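Local structure of transketolase (Campylobacter jejuni, 3L84) at residues A[119-124]-A[394-399]; A[498-503]-A[533-538]; A[516-521]-A[556-561]. The protein is a thiamine diphosphate-dependent enzyme of the transketolase family, with two related cofactor-binding-type domains followed by a smaller C-terminal domain in each chain. One frame throughout, in Å; residues are numbered along the deposited sequence.

Contact 1: A[119-124]-A[394-399]; sequences GVANAV and MAAINN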
# COMPACT_ATOMS: atom_id res chain seq x y z
N GLY A 119 -12.55 5.44 -4.28
CA GLY A 119 -13.81 6.14 -4.23
C GLY A 119 -14.90 5.34 -3.51
O GLY A 119 -15.75 5.92 -2.85
N VAL A 120 -14.90 4.02 -3.65
CA VAL A 120 -15.83 3.18 -2.93
C VAL A 120 -15.63 3.34 -1.42
O VAL A 120 -16.60 3.54 -0.68
CB VAL A 120 -15.70 1.69 -3.33
CG1 VAL A 120 -16.61 0.79 -2.45
CG2 VAL A 120 -16.06 1.51 -4.84
N ALA A 121 -14.36 3.28 -0.97
CA ALA A 121 -14.07 3.47 0.44
C ALA A 121 -14.40 4.90 0.87
O ALA A 121 -14.86 5.13 1.98
CB ALA A 121 -12.59 3.12 0.74
N ASN A 122 -14.13 5.90 0.02
CA ASN A 122 -14.49 7.28 0.35
C ASN A 122 -16.01 7.40 0.54
O ASN A 122 -16.48 8.07 1.47
CB ASN A 122 -14.13 8.24 -0.77
CG ASN A 122 -12.64 8.32 -1.07
OD1 ASN A 122 -11.77 8.22 -0.16
ND2 ASN A 122 -12.36 8.52 -2.33
N ALA A 123 -16.77 6.73 -0.32
CA ALA A 123 -18.21 6.83 -0.21
C ALA A 123 -18.72 6.19 1.08
O ALA A 123 -19.62 6.72 1.74
CB ALA A 123 -18.87 6.19 -1.42
N VAL A 124 -18.15 5.04 1.45
CA VAL A 124 -18.44 4.45 2.76
C VAL A 124 -18.11 5.45 3.85
O VAL A 124 -18.86 5.61 4.82
CB VAL A 124 -17.70 3.13 2.95
CG1 VAL A 124 -17.75 2.66 4.43
CG2 VAL A 124 -18.27 2.06 2.01
N MSE A 394 -9.36 2.47 6.19
CA MSE A 394 -9.39 3.49 7.25
C MSE A 394 -8.98 4.85 6.73
O MSE A 394 -9.66 5.88 6.94
CB MSE A 394 -8.46 3.09 8.41
CG MSE A 394 -8.23 4.20 9.41
SE MSE A 394 -7.11 3.66 10.90
CE MSE A 394 -5.42 3.46 9.91
N ALA A 395 -7.85 4.89 6.05
CA ALA A 395 -7.38 6.19 5.54
C ALA A 395 -8.32 6.78 4.49
O ALA A 395 -8.56 7.99 4.50
CB ALA A 395 -5.95 6.04 4.99
N ALA A 396 -8.85 5.99 3.57
CA ALA A 396 -9.77 6.47 2.55
C ALA A 396 -11.09 6.93 3.18
O ALA A 396 -11.70 7.93 2.76
CB ALA A 396 -10.00 5.41 1.46
N ILE A 397 -11.55 6.23 4.20
CA ILE A 397 -12.77 6.64 4.94
C ILE A 397 -12.53 7.97 5.64
O ILE A 397 -13.36 8.88 5.56
CB ILE A 397 -13.16 5.55 5.98
CG1 ILE A 397 -13.85 4.39 5.28
CG2 ILE A 397 -14.02 6.12 7.14
CD1 ILE A 397 -13.93 3.08 6.04
N ASN A 398 -11.37 8.11 6.28
CA ASN A 398 -11.08 9.36 6.98
C ASN A 398 -10.81 10.51 6.02
O ASN A 398 -11.09 11.66 6.36
CB ASN A 398 -9.95 9.15 7.97
CG ASN A 398 -10.41 8.61 9.31
OD1 ASN A 398 -9.54 8.13 10.12
ND2 ASN A 398 -11.65 8.72 9.60
N ASN A 399 -10.35 10.23 4.79
CA ASN A 399 -10.29 11.29 3.77
C ASN A 399 -11.68 11.88 3.54
O ASN A 399 -11.84 13.09 3.39
CB ASN A 399 -9.72 10.76 2.46
CG ASN A 399 -8.25 10.53 2.47
OD1 ASN A 399 -7.52 10.98 3.35
ND2 ASN A 399 -7.78 9.80 1.45
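Ala121 and Ala396 meet methyl to methyl where two helices cross deep inside the chain, helix 118-137 of the thiamine diphosphate binding region and helix 391-404 of the pyrimidine binding region. The axes come within 7.1 Å and cross at -58°, a close approach allowed by the small side chains at the crossing point. Around the pair, helix 158-169 closes the crossing, with Ala163 against Ala121, Ile159 against Ala396 and Leu166 against Ile397. Strand 146-151 backs the first helix through Val120 and Ala123, while helix 418-431 lies against Ala395 and Asn399 of the second. A turn beyond Ala396, Asn399 turns its own amide to the ring of His435 and the carbonyl of Ala424. Ala121 CB points toward the second helix and lies 3.5 Å from Ala396 CB, a tight carbon-carbon contact. Its backbone takes part as well: Ala121 O sits 3.5 Å from Ile397 CG1, so that the isoleucine stem packs directly on the first helix's main chain. Asn122 follows, the residue whose CA lies closest to that of Ile397. Its CA-CB bond leaves the helix away from the partner, but with CG anti to the carbonyl carbon the amide group swings back along the interface, and Asn122 CG comes to 4.0 Å from Ala396 O. Val124 ends the interface with a looser apolar touch. CG1 stands anti to the backbone N (chi1 167°) and reaches the tip of Ile397, whose chain is extended beyond CG1 (chi2 163°); the two branched side chains meet at a slant, with Val124 CG1 4.2 Å from Ile397 CD1.

Contact 2: A[498-503]-A[533-538]; sequences SRQKLK and SGSEVW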
# COMPACT_ATOMS: atom_id res chain seq x y z
N SER A 498 7.46 7.11 19.06
CA SER A 498 8.21 5.98 19.59
C SER A 498 7.39 5.04 20.44
O SER A 498 6.43 5.48 21.12
CB SER A 498 9.40 6.47 20.42
OG SER A 498 8.98 7.04 21.65
N ARG A 499 7.74 3.76 20.40
CA ARG A 499 7.25 2.75 21.35
C ARG A 499 7.88 3.01 22.72
O ARG A 499 7.26 2.88 23.76
CB ARG A 499 7.63 1.34 20.85
CG ARG A 499 7.05 0.23 21.68
CD ARG A 499 7.63 -1.13 21.38
NE ARG A 499 6.87 -2.12 22.17
CZ ARG A 499 7.33 -3.28 22.62
NH1 ARG A 499 6.52 -4.08 23.33
NH2 ARG A 499 8.59 -3.67 22.40
N GLN A 500 9.19 3.23 22.70
CA GLN A 500 10.04 3.24 23.87
C GLN A 500 10.17 4.64 24.48
O GLN A 500 10.01 5.66 23.80
CB GLN A 500 11.45 2.69 23.56
CG GLN A 500 12.40 3.65 22.80
CD GLN A 500 12.19 3.73 21.31
OE1 GLN A 500 11.14 3.29 20.79
NE2 GLN A 500 13.12 4.39 20.62
N LYS A 501 10.52 4.70 25.76
CA LYS A 501 10.67 5.95 26.46
C LYS A 501 11.84 6.77 25.89
O LYS A 501 12.95 6.24 25.69
CB LYS A 501 10.95 5.67 27.94
CG LYS A 501 10.94 6.93 28.80
CD LYS A 501 11.16 6.65 30.30
CE LYS A 501 10.00 5.94 30.90
NZ LYS A 501 10.05 6.02 32.40
N LEU A 502 11.58 8.07 25.71
CA LEU A 502 12.59 9.05 25.30
C LEU A 502 12.84 10.07 26.41
O LEU A 502 11.98 10.33 27.25
CB LEU A 502 12.13 9.81 24.05
CG LEU A 502 11.65 8.95 22.87
CD1 LEU A 502 11.37 9.83 21.66
CD2 LEU A 502 12.61 7.82 22.55
N LYS A 503 13.99 10.72 26.34
CA LYS A 503 14.38 11.67 27.36
C LYS A 503 13.89 13.05 27.03
O LYS A 503 14.04 13.57 25.94
CB LYS A 503 15.90 11.70 27.49
CG LYS A 503 16.53 10.38 27.88
CD LYS A 503 16.36 10.00 29.37
CE LYS A 503 16.74 11.12 30.35
NZ LYS A 503 16.75 10.67 31.80
N SER A 533 16.52 13.66 14.70
CA SER A 533 15.11 13.76 15.04
C SER A 533 14.74 12.67 16.05
O SER A 533 15.42 11.65 16.22
CB SER A 533 14.23 13.62 13.81
OG SER A 533 14.32 12.33 13.25
N GLY A 534 13.60 12.84 16.70
CA GLY A 534 13.00 11.83 17.51
C GLY A 534 13.93 11.20 18.50
O GLY A 534 14.67 11.91 19.22
N SER A 535 13.90 9.89 18.55
CA SER A 535 14.67 9.09 19.50
C SER A 535 16.17 9.25 19.40
O SER A 535 16.86 8.80 20.31
CB SER A 535 14.29 7.62 19.40
OG SER A 535 14.43 7.16 18.05
N GLU A 536 16.70 9.85 18.34
CA GLU A 536 18.17 10.01 18.23
C GLU A 536 18.71 11.32 18.75
O GLU A 536 19.92 11.52 18.79
CB GLU A 536 18.60 9.77 16.76
CG GLU A 536 18.61 8.30 16.42
CD GLU A 536 17.24 7.67 16.45
OE1 GLU A 536 16.44 7.98 15.53
OE2 GLU A 536 16.95 6.87 17.37
N VAL A 537 17.84 12.23 19.19
CA VAL A 537 18.33 13.53 19.65
C VAL A 537 19.17 13.41 20.92
O VAL A 537 20.22 14.01 21.05
CB VAL A 537 17.15 14.54 19.84
CG1 VAL A 537 17.64 15.86 20.49
CG2 VAL A 537 16.51 14.85 18.51
N TRP A 538 18.72 12.59 21.85
CA TRP A 538 19.44 12.44 23.10
C TRP A 538 20.83 11.84 22.85
O TRP A 538 21.83 12.26 23.45
CB TRP A 538 18.62 11.54 24.02
CG TRP A 538 19.13 11.56 25.38
CD1 TRP A 538 19.76 10.54 26.03
CD2 TRP A 538 19.06 12.66 26.31
NE1 TRP A 538 20.10 10.94 27.31
CE2 TRP A 538 19.67 12.23 27.50
CE3 TRP A 538 18.55 13.97 26.23
CZ2 TRP A 538 19.78 13.07 28.62
CZ3 TRP A 538 18.64 14.79 27.33
CH2 TRP A 538 19.25 14.34 28.51
O HOH W 1 12.61 5.17 17.88
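At the seam between the pyrimidine binding region and the C-terminal domain, the loop after strand 493-496 lies against the start of helix 537-549, and a CH-pi contact of Lys503 with Trp538 marks one end of the interface. The lysine stem crosses one face of the indole: Lys503 CG stands 3.5 Å from the centroid of the five-membered ring of Trp538, only 4° off the ring normal, and Lys503 CB is 3.5 Å from Trp538 CD2 near the middle of the fused system. Bends at chi2 (-76°) and chi3 keep the methylenes close to the ring before the chain leads its ammonium group off to a salt bridge with Asp337. At the other end, Ser535 faces the loop. Its CB is touched by two side chains, Leu502 CD2 at 3.6 Å from Ser535 CB and Gln500 NE2, also 3.6 Å from Ser535 CB, while the other leucine methyl lies near the backbone of Gly534 and Ser535. The amide of Gln500 and the serine hydroxyl are joined through a water: Gln500 NE2 donates to it at 2.9 Å, and the water in turn donates to Ser535 OG at 2.7 Å. That hydroxyl donates a hydrogen bond to the carboxylate of the next residue, Ser535 OG lying 2.6 Å from Glu536 OE2, on the syn side but 34° out of the carboxylate plane. Glu536 is fixed further by Arg472 and by the backbone N of Ala586. The direct touch is mostly apolar, carbon stems and a ring face, with the Gln500 amide resting on Ser535 CB, whereas the polar link runs from amide to water, hydroxyl and carboxylate, a chain whose directions are set and which the arginine charge would probably stabilise.

Contact 3: A[516-521]-A[556-561]; sequences GAYLLK and VVSMPC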
# COMPACT_ATOMS: atom_id res chain seq x y z
N GLY A 516 11.07 23.80 11.88
CA GLY A 516 11.41 22.45 11.43
C GLY A 516 12.63 21.85 12.08
O GLY A 516 12.63 20.68 12.46
N ALA A 517 13.68 22.64 12.16
CA ALA A 517 14.88 22.28 12.92
C ALA A 517 15.25 23.48 13.76
O ALA A 517 14.99 24.62 13.34
CB ALA A 517 16.04 21.89 11.99
N TYR A 518 15.86 23.25 14.92
CA TYR A 518 16.28 24.36 15.80
C TYR A 518 17.48 23.91 16.62
O TYR A 518 17.78 22.70 16.70
CB TYR A 518 15.11 24.82 16.68
CG TYR A 518 14.63 23.80 17.67
CD1 TYR A 518 15.08 23.83 18.98
CD2 TYR A 518 13.71 22.82 17.33
CE1 TYR A 518 14.66 22.89 19.91
CE2 TYR A 518 13.30 21.90 18.25
CZ TYR A 518 13.74 21.94 19.55
OH TYR A 518 13.34 21.05 20.51
N LEU A 519 18.15 24.87 17.24
CA LEU A 519 19.33 24.55 18.05
C LEU A 519 18.97 24.20 19.50
O LEU A 519 18.28 24.96 20.16
CB LEU A 519 20.33 25.73 18.05
CG LEU A 519 21.18 25.90 16.80
CD1 LEU A 519 21.84 27.26 16.81
CD2 LEU A 519 22.24 24.79 16.73
N LEU A 520 19.46 23.06 19.98
CA LEU A 520 19.43 22.66 21.40
C LEU A 520 20.73 23.03 22.09
O LEU A 520 20.77 23.16 23.32
CB LEU A 520 19.24 21.13 21.56
CG LEU A 520 17.87 20.66 21.21
CD1 LEU A 520 17.86 19.15 21.18
CD2 LEU A 520 16.85 21.18 22.22
N LYS A 521 21.82 23.11 21.33
CA LYS A 521 23.14 23.42 21.88
C LYS A 521 23.87 24.18 20.82
O LYS A 521 23.83 23.79 19.64
CB LYS A 521 23.90 22.13 22.25
CG LYS A 521 25.28 22.33 22.84
CD LYS A 521 25.87 20.97 23.16
CE LYS A 521 27.30 21.01 23.62
NZ LYS A 521 27.59 19.73 24.34
N VAL A 556 24.12 21.15 18.40
CA VAL A 556 23.17 20.06 18.31
C VAL A 556 21.85 20.65 17.85
O VAL A 556 21.34 21.61 18.45
CB VAL A 556 22.97 19.33 19.64
CG1 VAL A 556 21.94 18.22 19.48
CG2 VAL A 556 24.31 18.74 20.17
N VAL A 557 21.34 20.08 16.78
CA VAL A 557 20.10 20.46 16.16
C VAL A 557 19.08 19.36 16.28
O VAL A 557 19.37 18.20 15.95
CB VAL A 557 20.35 20.75 14.65
CG1 VAL A 557 19.01 20.93 13.88
CG2 VAL A 557 21.26 21.97 14.45
N SER A 558 17.90 19.73 16.78
CA SER A 558 16.74 18.85 16.72
C SER A 558 15.90 19.21 15.50
O SER A 558 15.62 20.40 15.26
CB SER A 558 15.90 18.96 17.99
OG SER A 558 14.77 18.08 17.90
N MSE A 559 15.56 18.21 14.70
CA MSE A 559 14.80 18.41 13.48
C MSE A 559 13.51 17.60 13.53
O MSE A 559 13.37 16.55 12.86
CB MSE A 559 15.64 18.01 12.26
CG MSE A 559 14.99 18.39 10.91
SE MSE A 559 15.84 17.65 9.37
CE MSE A 559 15.44 15.81 9.78
N PRO A 560 12.51 18.09 14.24
CA PRO A 560 11.23 17.41 14.28
C PRO A 560 10.51 17.40 12.95
O PRO A 560 9.64 16.55 12.78
CB PRO A 560 10.46 18.19 15.36
CG PRO A 560 11.11 19.52 15.41
CD PRO A 560 12.57 19.23 15.19
N CYS A 561 10.79 18.32 12.03
CA CYS A 561 10.10 18.31 10.74
C CYS A 561 11.01 18.78 9.60
O CYS A 561 11.26 19.96 9.42
CB CYS A 561 8.81 19.12 10.82
SG CYS A 561 7.87 19.02 9.28
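Val556 O accepts two backbone N-H groups, from Leu520 N at 2.8 Å and from Lys521 N at a longer 3.3 Å, the mark of a classic beta bulge in the antiparallel pairing of strand 518-521 with strand 554-558. Val556 N in return donates to Lys521 O at 2.9 Å. Before the bulge, Tyr518 and Ser558 form a hydrogen-bonded pair, each N-H meeting the other's carbonyl. Beyond the paired residues, where 554-558 has run out, Cys561 N gives Gly516 O a nearly straight bond (3.0 Å, 169°) in the carbonyl plane, just ahead of helix 562-566, which Cys561 caps with its side chain. On one side of the sheet the Tyr518 ring, set between backbone N and carbonyl carbon (chi1 65°), lays a face over Ser558, with Tyr518 CE2 3.9 Å from Ser558 CB. Glu478 binds both hydroxyls, fixing the ring and the serine together. The extra residue of the bulge, Leu520, brings its CD1 to 3.7 Å from Ser558 CB, and helix 537-549 packs on Leu520 and Val556. On the opposite side Leu576 of helix 570-576 lies against Ala517, Leu519 and Val557. Here the valine's two methyls divide between neighbours: Val557 CG1 is 3.6 Å from Ala517 CB, and Val557 CG2 is 3.8 Å from Leu519 CD2.

In the fold
Contact 1 closes before the others open along the chain and lies near the chain's centre in space, about 33 Å from contact 2 and 36 Å from contact 3, centre to centre; its nearest atoms are about 16 and 18 Å from theirs. It joins the two cofactor-binding-type regions. Contacts 2 and 3 alternate in sequence, 498-503, 516-521, 533-538, 556-561, and their centres are 14 Å apart. They touch: Val537 CG1 lies 3.4 Å from Leu520 CD1. Helix 537-549, whose start belongs to contact 2, leads on to strand 554-558 of contact 3. The 518-521 side of the C-terminal sheet and the seam to the preceding domain therefore form one continuous packed region.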